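Local coordinates for protein ornithine carbamoyltransferase, anabolic (Campylobacter jejuni subsp. jejuni, PDB 3TPF) that probably catalyses the reversible transfer of the carbamoyl group from carbamoyl phosphate to L-ornithine, giving L-citrulline and phosphate in arginine biosynthesis, at residues K32-K37 with L56-L61; I244-M249 with S271-E276; A256-C261 with E276-V281. All blocks are in the same frame, centred on the assembly; numbering follows the deposited sequence.

Interaction 1 belongs to the carbamoyl-phosphate-binding domain, interactions 2 and 3 to the ornithine-binding, Rossmann-type domain. The last two form one continuous patch with centres about 9 Å apart: they share E276, and the methyl end of M249, a selenomethionine, packs its CE 3.3 Å from A256 O, while I274 CG2 lies 4.0 Å from L258 CD2. Interaction 1 stands apart, its centre about 38 Å from that of interaction 2 and about 29 Å from that of interaction 3. Segment 256-261 also carries, as its last residue, C261, which is predicted to bind carbamoyl phosphate but takes no part in the contact. All three also touch the second subunit.

Interaction 1 of 3, residues K32-K37 with L56-L61; sequences KLLQDK and LAITEL
L34 N donates to L61 O at 2.8 Å, the one hydrogen bond between the segments, with an N-H...O angle of 145°. The amides of L33 and Q35 also lie near L61 O, but at poor angles. The bond ties the loop to the residue just past the end of helix 48-60.

The apolar part is made by leucine branches and I58. L34 and L61 lie side by side, pointing the same way, with CD1 against CD1 at 4.0 Å. L34 CD1 also meets I58 CD1 at 4.1 Å, the two chains crossing at about a right angle; I58 has CG1 anti to its backbone N (chi1 -168°), which brings that atom 3.9 Å from K37 O. The other branch of L61, CD2, rests against L33 CB.

The charged ends form salt bridges outside the contact: K32 with D36 of the second subunit, K37 with D301, E60 with K294. A type II turn from L34 to K37 then leads the chain into strand 38-43 of the parallel sheet, while helices 13-28 and 279-302 pack on L33 and the latter also on L61.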
ATOM      1  N   LYS B  32      11.252 -15.785 -14.249  1.00 56.52           N
ATOM      2  CA  LYS B  32      10.691 -14.419 -14.356  1.00 54.71           C
ATOM      3  C   LYS B  32      10.074 -14.167 -15.722  1.00 51.00           C
ATOM      4  O   LYS B  32      10.630 -13.524 -16.592  1.00 52.57           O
ATOM      5  CB  LYS B  32      11.769 -13.387 -14.039  1.00 61.29           C
ATOM      6  CG  LYS B  32      12.245 -13.381 -12.585  1.00 63.30           C
ATOM      7  CD  LYS B  32      13.153 -12.182 -12.259  1.00 67.49           C
ATOM      8  CE  LYS B  32      13.407 -12.039 -10.737  1.00 68.11           C
ATOM      9  NZ  LYS B  32      14.682 -11.411 -10.291  1.00 68.72           N
ATOM     10  N   LEU B  33       8.915 -14.767 -15.897  1.00 47.00           N
ATOM     11  CA  LEU B  33       8.245 -14.818 -17.187  1.00 45.85           C
ATOM     12  C   LEU B  33       7.436 -13.592 -17.585  1.00 43.67           C
ATOM     13  O   LEU B  33       7.006 -13.464 -18.704  1.00 43.63           O
ATOM     14  CB  LEU B  33       7.309 -16.030 -17.206  1.00 43.74           C
ATOM     15  CG  LEU B  33       7.834 -17.447 -16.966  1.00 44.75           C
ATOM     16  CD1 LEU B  33       6.543 -18.305 -16.823  1.00 41.41           C
ATOM     17  CD2 LEU B  33       8.832 -17.920 -18.078  1.00 46.37           C
ATOM     18  N   LEU B  34       7.193 -12.724 -16.632  1.00 42.06           N
ATOM     19  CA  LEU B  34       6.466 -11.513 -16.866  1.00 40.93           C
ATOM     20  C   LEU B  34       7.297 -10.298 -16.459  1.00 42.26           C
ATOM     21  O   LEU B  34       6.833  -9.379 -15.865  1.00 42.05           O
ATOM     22  CB  LEU B  34       5.191 -11.562 -16.089  1.00 38.35           C
ATOM     23  CG  LEU B  34       4.273 -12.696 -16.439  1.00 37.28           C
ATOM     24  CD1 LEU B  34       2.943 -12.545 -15.651  1.00 34.42           C
ATOM     25  CD2 LEU B  34       4.075 -12.719 -17.946  1.00 38.01           C
ATOM     26  N   GLN B  35       8.522 -10.232 -16.899  1.00 46.94           N
ATOM     27  CA  GLN B  35       9.310  -9.017 -16.626  1.00 48.73           C
ATOM     28  C   GLN B  35       8.568  -7.695 -16.946  1.00 47.74           C
ATOM     29  O   GLN B  35       7.920  -7.543 -17.958  1.00 47.49           O
ATOM     30  CB  GLN B  35      10.671  -9.086 -17.261  1.00 51.71           C
ATOM     31  CG  GLN B  35      11.629  -9.860 -16.376  1.00 53.85           C
ATOM     32  CD  GLN B  35      12.941 -10.196 -17.128  1.00 58.02           C
ATOM     33  OE1 GLN B  35      13.497  -9.342 -17.845  1.00 59.75           O
ATOM     34  NE2 GLN B  35      13.414 -11.455 -16.984  1.00 58.67           N
ATOM     35  N   ASP B  36       8.650  -6.778 -16.023  1.00 48.47           N
ATOM     36  CA  ASP B  36       8.018  -5.459 -16.125  1.00 49.60           C
ATOM     37  C   ASP B  36       6.476  -5.424 -16.246  1.00 48.96           C
ATOM     38  O   ASP B  36       5.942  -4.342 -16.400  1.00 52.60           O
ATOM     39  CB  ASP B  36       8.595  -4.666 -17.255  1.00 52.07           C
ATOM     40  CG  ASP B  36      10.097  -4.408 -17.066  1.00 57.93           C
ATOM     41  OD1 ASP B  36      10.562  -4.446 -15.872  1.00 57.15           O
ATOM     42  OD2 ASP B  36      10.808  -4.176 -18.117  1.00 60.91           O
ATOM     43  N   LYS B  37       5.781  -6.536 -16.126  1.00 44.51           N
ATOM     44  CA  LYS B  37       4.405  -6.502 -16.285  1.00 43.67           C
ATOM     45  C   LYS B  37       3.675  -6.039 -15.003  1.00 40.09           C
ATOM     46  O   LYS B  37       4.182  -6.163 -13.923  1.00 40.94           O
ATOM     47  CB  LYS B  37       3.903  -7.876 -16.640  1.00 47.04           C
ATOM     48  CG  LYS B  37       4.407  -8.392 -17.972  1.00 50.59           C
ATOM     49  CD  LYS B  37       3.522  -7.998 -19.150  1.00 52.28           C
ATOM     50  CE  LYS B  37       4.326  -8.203 -20.438  1.00 56.12           C
ATOM     51  NZ  LYS B  37       3.621  -8.924 -21.530  1.00 61.19           N
ATOM     52  N   LEU B  56       2.985 -11.497  -4.598  1.00 31.58           N
ATOM     53  CA  LEU B  56       4.185 -12.243  -4.742  1.00 31.29           C
ATOM     54  C   LEU B  56       4.189 -12.960  -6.087  1.00 30.84           C
ATOM     55  O   LEU B  56       5.262 -13.155  -6.703  1.00 31.49           O
ATOM     56  CB  LEU B  56       4.372 -13.220  -3.610  1.00 31.39           C
ATOM     57  CG  LEU B  56       4.759 -12.729  -2.222  1.00 32.27           C
ATOM     58  CD1 LEU B  56       4.806 -14.018  -1.406  1.00 32.13           C
ATOM     59  CD2 LEU B  56       6.125 -12.098  -2.008  1.00 33.93           C
ATOM     60  N   ALA B  57       3.005 -13.339  -6.568  1.00 29.41           N
ATOM     61  CA  ALA B  57       2.987 -14.043  -7.848  1.00 29.46           C
ATOM     62  C   ALA B  57       3.623 -13.140  -8.920  1.00 29.92           C
ATOM     63  O   ALA B  57       4.665 -13.482  -9.544  1.00 30.42           O
ATOM     64  CB  ALA B  57       1.597 -14.460  -8.225  1.00 28.54           C
ATOM     65  N   ILE B  58       3.037 -11.950  -9.094  1.00 28.78           N
ATOM     66  CA  ILE B  58       3.554 -11.088 -10.144  1.00 29.58           C
ATOM     67  C   ILE B  58       5.010 -10.649  -9.852  1.00 31.84           C
ATOM     68  O   ILE B  58       5.820 -10.528 -10.787  1.00 33.10           O
ATOM     69  CB  ILE B  58       2.769  -9.841 -10.309  1.00 28.64           C
ATOM     70  CG1 ILE B  58       3.136  -9.090 -11.590  1.00 28.91           C
ATOM     71  CG2 ILE B  58       2.970  -9.013  -9.001  1.00 28.80           C
ATOM     72  CD1 ILE B  58       2.474  -9.662 -12.769  1.00 28.22           C
ATOM     73  N   THR B  59       5.332 -10.440  -8.564  1.00 32.37           N
ATOM     74  CA  THR B  59       6.627  -9.902  -8.201  1.00 34.51           C
ATOM     75  C   THR B  59       7.703 -10.894  -8.625  1.00 36.33           C
ATOM     76  O   THR B  59       8.613 -10.544  -9.319  1.00 36.77           O
ATOM     77  CB  THR B  59       6.725  -9.601  -6.741  1.00 35.24           C
ATOM     78  OG1 THR B  59       5.886  -8.487  -6.477  1.00 36.72           O
ATOM     79  CG2 THR B  59       8.084  -9.145  -6.346  1.00 37.08           C
ATOM     80  N   GLU B  60       7.514 -12.141  -8.227  1.00 37.05           N
ATOM     81  CA  GLU B  60       8.449 -13.193  -8.493  1.00 39.12           C
ATOM     82  C   GLU B  60       8.560 -13.461  -9.953  1.00 39.47           C
ATOM     83  O   GLU B  60       9.585 -13.946 -10.441  1.00 41.33           O
ATOM     84  CB  GLU B  60       8.012 -14.463  -7.804  1.00 41.19           C
ATOM     85  CG  GLU B  60       8.165 -14.423  -6.298  1.00 44.43           C
ATOM     86  CD  GLU B  60       7.826 -15.752  -5.614  1.00 48.69           C
ATOM     87  OE1 GLU B  60       7.692 -16.788  -6.359  1.00 49.35           O
ATOM     88  OE2 GLU B  60       7.670 -15.742  -4.342  1.00 51.75           O
ATOM     89  N   LEU B  61       7.479 -13.182 -10.656  1.00 38.06           N
ATOM     90  CA  LEU B  61       7.446 -13.356 -12.122  1.00 38.88           C
ATOM     91  C   LEU B  61       8.149 -12.187 -12.869  1.00 40.06           C
ATOM     92  O   LEU B  61       8.153 -12.158 -14.083  1.00 41.15           O
ATOM     93  CB  LEU B  61       5.964 -13.558 -12.607  1.00 37.20           C
ATOM     94  CG  LEU B  61       5.274 -14.966 -12.481  1.00 36.16           C
ATOM     95  CD1 LEU B  61       3.751 -15.039 -12.652  1.00 33.32           C
ATOM     96  CD2 LEU B  61       5.995 -15.906 -13.439  1.00 37.45           C
TER

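Interaction 2 of 3, residues I244-M249 with S271-E276; sequences IDEKAM and SEEIFE
I274 carries most of the packing, and its three outer carbons touch different parts of 244-249. CG1 packs on CG of M249, a selenomethionine, at 3.6 Å, the two side chains crossing obliquely. CD1 lies over the start of helix 246-251, 3.9 Å from E246 CA, and CG2 is 3.3 Å from I244 O. The same carbonyl takes the one hydrogen bond between the segments, from S271 N at 3.1 Å, and the bond is fairly straight. At the exposed margin the like-charged carboxylates of E246 and E273 come close, OE1 to OE1 at 3.3 Å with their planes 35° apart and no hydrogen bond between them.

Each segment is a helix start, and the two N-caps, D245 and S271, have the nearest CA atoms across the contact. S271 OG sits between its backbone N and carbonyl carbon (chi1 75°), where it accepts from I274 N at 3.1 Å; that bond caps helix 272-277 at the very residue that carries the packing. D245 caps helix 246-251 in the same way, OD2 accepting from A248 N at 3.3 Å on the anti side of the carboxylate, 33° out of its plane.

Further out, I244 and M249 pack on strand 217-220, and both join I274 on L258 of strand 257-260, which places the two short helices against the edge region of the Rossmann-type parallel sheet. F275 packs on I282 and F283 of helix 279-302. E276 forms salt bridges with R266 and with K82 and R86 of the second subunit.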
ATOM      1  N   ILE B 244     -16.384 -31.099  10.796  1.00 66.41           N
ATOM      2  CA  ILE B 244     -15.385 -32.147  10.546  1.00 64.23           C
ATOM      3  C   ILE B 244     -14.539 -32.413  11.780  1.00 65.97           C
ATOM      4  O   ILE B 244     -13.826 -31.539  12.282  1.00 64.79           O
ATOM      5  CB  ILE B 244     -14.419 -31.824   9.430  1.00 59.98           C
ATOM      6  CG1 ILE B 244     -15.189 -31.564   8.142  1.00 59.35           C
ATOM      7  CG2 ILE B 244     -13.432 -32.942   9.255  1.00 58.84           C
ATOM      8  CD1 ILE B 244     -16.176 -32.660   7.753  1.00 61.13           C
ATOM      9  N   ASP B 245     -14.692 -33.613  12.307  1.00 69.00           N
ATOM     10  CA  ASP B 245     -13.994 -34.030  13.499  1.00 70.91           C
ATOM     11  C   ASP B 245     -13.408 -35.416  13.263  1.00 73.14           C
ATOM     12  O   ASP B 245     -13.525 -35.954  12.169  1.00 73.93           O
ATOM     13  CB  ASP B 245     -14.892 -33.956  14.765  1.00 74.33           C
ATOM     14  CG  ASP B 245     -16.209 -34.759  14.666  1.00 76.94           C
ATOM     15  OD1 ASP B 245     -16.956 -34.709  15.683  1.00 80.31           O
ATOM     16  OD2 ASP B 245     -16.489 -35.438  13.652  1.00 75.24           O
ATOM     17  N   GLU B 246     -12.753 -35.975  14.281  1.00 76.57           N
ATOM     18  CA  GLU B 246     -12.044 -37.270  14.161  1.00 77.79           C
ATOM     19  C   GLU B 246     -12.969 -38.350  13.618  1.00 77.54           C
ATOM     20  O   GLU B 246     -12.608 -39.107  12.711  1.00 76.23           O
ATOM     21  CB  GLU B 246     -11.429 -37.698  15.504  1.00 82.83           C
ATOM     22  CG  GLU B 246     -10.095 -38.448  15.392  1.00 85.52           C
ATOM     23  CD  GLU B 246      -9.790 -39.338  16.611  1.00 92.71           C
ATOM     24  OE1 GLU B 246      -8.694 -39.177  17.233  1.00 95.76           O
ATOM     25  OE2 GLU B 246     -10.651 -40.208  16.959  1.00 95.67           O
ATOM     26  N   LYS B 247     -14.166 -38.426  14.181  1.00 79.13           N
ATOM     27  CA  LYS B 247     -15.118 -39.482  13.749  1.00 81.29           C
ATOM     28  C   LYS B 247     -15.473 -39.326  12.284  1.00 78.71           C
ATOM     29  O   LYS B 247     -15.660 -40.327  11.584  1.00 79.64           O
ATOM     30  CB  LYS B 247     -16.430 -39.568  14.573  1.00 84.93           C
ATOM     31  CG  LYS B 247     -17.218 -40.868  14.287  1.00 87.60           C
ATOM     32  CD  LYS B 247     -18.467 -41.003  15.138  1.00 91.65           C
ATOM     33  N   ALA B 248     -15.633 -38.075  11.867  1.00 75.43           N
ATOM     34  CA  ALA B 248     -16.011 -37.778  10.491  1.00 72.84           C
ATOM     35  C   ALA B 248     -14.893 -38.207   9.539  1.00 70.63           C
ATOM     36  O   ALA B 248     -15.145 -38.881   8.561  1.00 69.98           O
ATOM     37  CB  ALA B 248     -16.345 -36.313  10.305  1.00 70.43           C
HETATM   38  N   MSE B 249     -13.661 -37.829   9.858  1.00 68.96           N
HETATM   39  CA  MSE B 249     -12.501 -38.210   9.034  1.00 67.89           C
HETATM   40  C   MSE B 249     -12.316 -39.685   9.001  1.00 68.81           C
HETATM   41  O   MSE B 249     -11.809 -40.217   8.004  1.00 68.03           O
HETATM   42  CB  MSE B 249     -11.171 -37.656   9.527  1.00 69.39           C
HETATM   43  CG  MSE B 249     -10.975 -36.160   9.291  1.00 71.07           C
HETATM   44 SE   MSE B 249     -11.327 -35.577   7.407  1.00 81.87          SE
HETATM   45  CE  MSE B 249      -9.710 -36.112   6.350  1.00 69.89           C
ATOM     46  N   SER B 271     -12.909 -29.191  14.049  1.00 59.13           N
ATOM     47  CA  SER B 271     -12.372 -29.299  15.403  1.00 60.81           C
ATOM     48  C   SER B 271     -10.891 -28.909  15.420  1.00 58.94           C
ATOM     49  O   SER B 271     -10.164 -29.122  14.478  1.00 55.56           O
ATOM     50  CB  SER B 271     -12.532 -30.698  15.934  1.00 62.80           C
ATOM     51  OG  SER B 271     -11.592 -31.559  15.343  1.00 61.45           O
ATOM     52  N   GLU B 272     -10.462 -28.400  16.556  1.00 61.97           N
ATOM     53  CA  GLU B 272      -9.068 -28.031  16.803  1.00 62.22           C
ATOM     54  C   GLU B 272      -8.134 -29.217  16.551  1.00 61.58           C
ATOM     55  O   GLU B 272      -7.158 -29.115  15.823  1.00 58.50           O
ATOM     56  CB  GLU B 272      -8.881 -27.553  18.236  1.00 66.57           C
ATOM     57  CG  GLU B 272      -7.570 -26.813  18.470  1.00 68.60           C
ATOM     58  CD  GLU B 272      -6.406 -27.684  18.969  1.00 71.43           C
ATOM     59  OE1 GLU B 272      -6.692 -28.757  19.545  1.00 77.16           O
ATOM     60  OE2 GLU B 272      -5.217 -27.250  18.859  1.00 71.17           O
ATOM     61  N   GLU B 273      -8.502 -30.362  17.128  1.00 64.53           N
ATOM     62  CA  GLU B 273      -7.693 -31.589  17.033  1.00 65.06           C
ATOM     63  C   GLU B 273      -7.444 -31.905  15.573  1.00 60.16           C
ATOM     64  O   GLU B 273      -6.308 -31.952  15.141  1.00 58.72           O
ATOM     65  CB  GLU B 273      -8.286 -32.829  17.824  1.00 71.48           C
ATOM     66  CG  GLU B 273      -7.138 -33.773  18.363  1.00 75.13           C
ATOM     67  CD  GLU B 273      -7.451 -35.291  18.547  1.00 79.75           C
ATOM     68  OE1 GLU B 273      -8.158 -35.900  17.665  1.00 79.74           O
ATOM     69  OE2 GLU B 273      -6.939 -35.882  19.570  1.00 82.63           O
ATOM     70  N   ILE B 274      -8.522 -32.006  14.812  1.00 57.78           N
ATOM     71  CA  ILE B 274      -8.464 -32.443  13.438  1.00 54.93           C
ATOM     72  C   ILE B 274      -7.774 -31.446  12.522  1.00 51.46           C
ATOM     73  O   ILE B 274      -7.061 -31.803  11.583  1.00 49.73           O
ATOM     74  CB  ILE B 274      -9.865 -32.803  12.888  1.00 55.25           C
ATOM     75  CG1 ILE B 274      -9.734 -33.954  11.909  1.00 54.69           C
ATOM     76  CG2 ILE B 274     -10.545 -31.638  12.210  1.00 53.66           C
ATOM     77  CD1 ILE B 274      -9.185 -35.182  12.594  1.00 56.25           C
ATOM     78  N   PHE B 275      -8.003 -30.191  12.812  1.00 50.90           N
ATOM     79  CA  PHE B 275      -7.401 -29.109  12.045  1.00 48.23           C
ATOM     80  C   PHE B 275      -5.903 -29.158  12.196  1.00 47.17           C
ATOM     81  O   PHE B 275      -5.176 -29.228  11.217  1.00 44.75           O
ATOM     82  CB  PHE B 275      -7.897 -27.762  12.530  1.00 48.76           C
ATOM     83  CG  PHE B 275      -7.319 -26.595  11.787  1.00 46.64           C
ATOM     84  CD1 PHE B 275      -6.222 -25.947  12.260  1.00 46.64           C
ATOM     85  CD2 PHE B 275      -7.888 -26.145  10.609  1.00 45.38           C
ATOM     86  CE1 PHE B 275      -5.667 -24.859  11.564  1.00 45.05           C
ATOM     87  CE2 PHE B 275      -7.317 -25.078   9.883  1.00 43.67           C
ATOM     88  CZ  PHE B 275      -6.208 -24.425  10.371  1.00 43.21           C
ATOM     89  N   GLU B 276      -5.460 -29.182  13.434  1.00 49.03           N
ATOM     90  CA  GLU B 276      -4.029 -29.308  13.700  1.00 49.54           C
ATOM     91  C   GLU B 276      -3.436 -30.638  13.188  1.00 50.31           C
ATOM     92  O   GLU B 276      -2.288 -30.695  12.697  1.00 49.10           O
ATOM     93  CB  GLU B 276      -3.700 -29.104  15.149  1.00 51.75           C
ATOM     94  CG  GLU B 276      -3.800 -27.642  15.596  1.00 52.02           C
ATOM     95  CD  GLU B 276      -2.788 -26.735  14.889  1.00 50.70           C
ATOM     96  OE1 GLU B 276      -1.686 -27.225  14.472  1.00 49.94           O
ATOM     97  OE2 GLU B 276      -3.062 -25.517  14.796  1.00 50.82           O
TER

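Interaction 3 of 3, residues A256-C261 with E276-V281; sequences AILLHC and EKHADV
H278 lays one face of its imidazole on L258: CB of the leucine stands 3.7 Å from the ring centroid, 13° off the normal, a CH-pi contact over the ring centre. L258 N comes over a face of the ring too, 3.5 Å from CD2. At the ring edge, near its plane, H278 NE2 gives a weak hydrogen bond of 3.4 Å to A256 O, and ND1 is held by I274 O in the preceding helix.

V281, in the first turn of helix 279-302, fills the other half of the contact. Its CG1 is 3.3 Å from L258 O, and its CG2, anti to the backbone N (chi1 79° for CG1), meets I257 CD1 at 4.1 Å and, more loosely, L259 CD2. W139 lies against both I257 and V281.

H278 is the first residue past helix 272-277 and the N-cap of helix 279-302, so the junction between the two helices rests on strand 257-260, one of the two outermost strands of the five-stranded parallel sheet in this chain. With both ring nitrogens near backbone carbonyl oxygens, a doubly protonated imidazole would be compatible with the geometry and might be favoured, although the weak NE2 bond limits that inference.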
ATOM      1  N   ALA B 256      -6.779 -39.916   4.161  1.00 56.23           N
ATOM      2  CA  ALA B 256      -7.489 -38.831   3.440  1.00 53.67           C
ATOM      3  C   ALA B 256      -7.041 -37.495   3.999  1.00 51.25           C
ATOM      4  O   ALA B 256      -6.837 -37.390   5.217  1.00 52.56           O
ATOM      5  CB  ALA B 256      -9.009 -38.983   3.578  1.00 54.36           C
ATOM      6  N   ILE B 257      -6.841 -36.522   3.123  1.00 48.36           N
ATOM      7  CA  ILE B 257      -6.412 -35.174   3.511  1.00 45.88           C
ATOM      8  C   ILE B 257      -7.592 -34.255   3.715  1.00 45.35           C
ATOM      9  O   ILE B 257      -8.653 -34.437   3.085  1.00 46.96           O
ATOM     10  CB  ILE B 257      -5.466 -34.506   2.508  1.00 43.69           C
ATOM     11  CG1 ILE B 257      -6.102 -34.385   1.134  1.00 43.11           C
ATOM     12  CG2 ILE B 257      -4.195 -35.283   2.369  1.00 44.26           C
ATOM     13  CD1 ILE B 257      -5.263 -33.525   0.194  1.00 41.38           C
ATOM     14  N   LEU B 258      -7.439 -33.313   4.643  1.00 44.20           N
ATOM     15  CA  LEU B 258      -8.476 -32.328   4.957  1.00 43.64           C
ATOM     16  C   LEU B 258      -8.029 -30.960   4.401  1.00 41.80           C
ATOM     17  O   LEU B 258      -6.966 -30.475   4.730  1.00 41.53           O
ATOM     18  CB  LEU B 258      -8.707 -32.224   6.463  1.00 44.58           C
ATOM     19  CG  LEU B 258      -9.616 -31.059   6.929  1.00 44.23           C
ATOM     20  CD1 LEU B 258     -11.008 -31.260   6.370  1.00 45.08           C
ATOM     21  CD2 LEU B 258      -9.575 -30.934   8.432  1.00 45.09           C
ATOM     22  N   LEU B 259      -8.836 -30.362   3.566  1.00 41.58           N
ATOM     23  CA  LEU B 259      -8.548 -29.055   3.009  1.00 40.74           C
ATOM     24  C   LEU B 259      -9.535 -28.014   3.543  1.00 41.94           C
ATOM     25  O   LEU B 259     -10.694 -28.330   3.775  1.00 44.61           O
ATOM     26  CB  LEU B 259      -8.652 -29.047   1.492  1.00 40.27           C
ATOM     27  CG  LEU B 259      -7.619 -29.816   0.694  1.00 40.49           C
ATOM     28  CD1 LEU B 259      -7.887 -29.623  -0.769  1.00 38.74           C
ATOM     29  CD2 LEU B 259      -6.189 -29.313   1.107  1.00 39.73           C
ATOM     30  N   HIS B 260      -9.021 -26.822   3.828  1.00 41.96           N
ATOM     31  CA  HIS B 260      -9.768 -25.680   4.311  1.00 44.19           C
ATOM     32  C   HIS B 260      -9.120 -24.431   3.750  1.00 44.40           C
ATOM     33  O   HIS B 260      -7.924 -24.274   3.843  1.00 46.32           O
ATOM     34  CB  HIS B 260      -9.705 -25.609   5.825  1.00 45.75           C
ATOM     35  CG  HIS B 260     -10.718 -24.685   6.437  1.00 47.81           C
ATOM     36  ND1 HIS B 260     -10.881 -23.376   6.036  1.00 47.98           N
ATOM     37  CD2 HIS B 260     -11.594 -24.877   7.461  1.00 50.07           C
ATOM     38  CE1 HIS B 260     -11.835 -22.819   6.768  1.00 49.18           C
ATOM     39  NE2 HIS B 260     -12.277 -23.704   7.647  1.00 49.91           N
ATOM     40  N   CYS B 261      -9.902 -23.529   3.175  1.00 48.03           N
ATOM     41  CA  CYS B 261      -9.327 -22.331   2.481  1.00 47.71           C
ATOM     42  C   CYS B 261      -8.883 -21.291   3.462  1.00 46.90           C
ATOM     43  O   CYS B 261      -8.021 -20.489   3.156  1.00 49.03           O
ATOM     44  CB  CYS B 261     -10.261 -21.666   1.477  1.00 49.53           C
ATOM     45  SG  CYS B 261     -11.855 -21.183   2.199  1.00 70.24           S
ATOM     46  N   GLU B 276      -5.460 -29.182  13.434  1.00 49.03           N
ATOM     47  CA  GLU B 276      -4.029 -29.308  13.700  1.00 49.54           C
ATOM     48  C   GLU B 276      -3.436 -30.638  13.188  1.00 50.31           C
ATOM     49  O   GLU B 276      -2.288 -30.695  12.697  1.00 49.10           O
ATOM     50  CB  GLU B 276      -3.700 -29.104  15.149  1.00 51.75           C
ATOM     51  CG  GLU B 276      -3.800 -27.642  15.596  1.00 52.02           C
ATOM     52  CD  GLU B 276      -2.788 -26.735  14.889  1.00 50.70           C
ATOM     53  OE1 GLU B 276      -1.686 -27.225  14.472  1.00 49.94           O
ATOM     54  OE2 GLU B 276      -3.062 -25.517  14.796  1.00 50.82           O
ATOM     55  N   LYS B 277      -4.245 -31.690  13.216  1.00 52.39           N
ATOM     56  CA  LYS B 277      -3.808 -32.989  12.660  1.00 53.53           C
ATOM     57  C   LYS B 277      -3.404 -32.802  11.197  1.00 51.08           C
ATOM     58  O   LYS B 277      -2.374 -33.299  10.762  1.00 52.67           O
ATOM     59  CB  LYS B 277      -4.863 -34.077  12.782  1.00 55.77           C
ATOM     60  CG  LYS B 277      -4.280 -35.480  12.676  1.00 58.04           C
ATOM     61  CD  LYS B 277      -5.339 -36.497  12.298  1.00 60.64           C
ATOM     62  CE  LYS B 277      -4.812 -37.936  12.054  1.00 63.46           C
ATOM     63  NZ  LYS B 277      -5.324 -38.484  10.720  1.00 63.67           N
ATOM     64  N   HIS B 278      -4.151 -31.995  10.496  1.00 48.39           N
ATOM     65  CA  HIS B 278      -3.796 -31.659   9.120  1.00 46.06           C
ATOM     66  C   HIS B 278      -3.105 -30.299   8.874  1.00 43.65           C
ATOM     67  O   HIS B 278      -3.200 -29.744   7.798  1.00 41.65           O
ATOM     68  CB  HIS B 278      -5.045 -31.709   8.280  1.00 45.49           C
ATOM     69  CG  HIS B 278      -5.604 -33.065   8.166  1.00 47.65           C
ATOM     70  ND1 HIS B 278      -6.524 -33.567   9.072  1.00 49.67           N
ATOM     71  CD2 HIS B 278      -5.332 -34.065   7.283  1.00 48.13           C
ATOM     72  CE1 HIS B 278      -6.820 -34.810   8.720  1.00 51.01           C
ATOM     73  NE2 HIS B 278      -6.120 -35.127   7.639  1.00 50.01           N
ATOM     74  N   ALA B 279      -2.440 -29.743   9.853  1.00 44.02           N
ATOM     75  CA  ALA B 279      -1.766 -28.485   9.604  1.00 42.71           C
ATOM     76  C   ALA B 279      -0.840 -28.559   8.354  1.00 41.28           C
ATOM     77  O   ALA B 279      -0.942 -27.711   7.494  1.00 39.55           O
ATOM     78  CB  ALA B 279      -1.016 -28.004  10.820  1.00 43.65           C
ATOM     79  N   ASP B 280      -0.025 -29.585   8.208  1.00 42.35           N
ATOM     80  CA  ASP B 280       0.920 -29.586   7.096  1.00 42.35           C
ATOM     81  C   ASP B 280       0.237 -29.363   5.771  1.00 40.82           C
ATOM     82  O   ASP B 280       0.704 -28.559   4.943  1.00 41.05           O
ATOM     83  CB  ASP B 280       1.731 -30.864   6.989  1.00 44.70           C
ATOM     84  CG  ASP B 280       2.705 -31.047   8.129  1.00 47.44           C
ATOM     85  OD1 ASP B 280       3.277 -30.084   8.639  1.00 48.21           O
ATOM     86  OD2 ASP B 280       2.917 -32.187   8.565  1.00 50.76           O
ATOM     87  N   VAL B 281      -0.840 -30.091   5.527  1.00 40.48           N
ATOM     88  CA  VAL B 281      -1.508 -30.011   4.228  1.00 39.10           C
ATOM     89  C   VAL B 281      -2.264 -28.728   4.106  1.00 37.54           C
ATOM     90  O   VAL B 281      -2.335 -28.144   3.043  1.00 36.05           O
ATOM     91  CB  VAL B 281      -2.398 -31.247   3.869  1.00 39.92           C
ATOM     92  CG1 VAL B 281      -3.774 -31.188   4.579  1.00 40.22           C
ATOM     93  CG2 VAL B 281      -2.580 -31.308   2.373  1.00 38.69           C
TER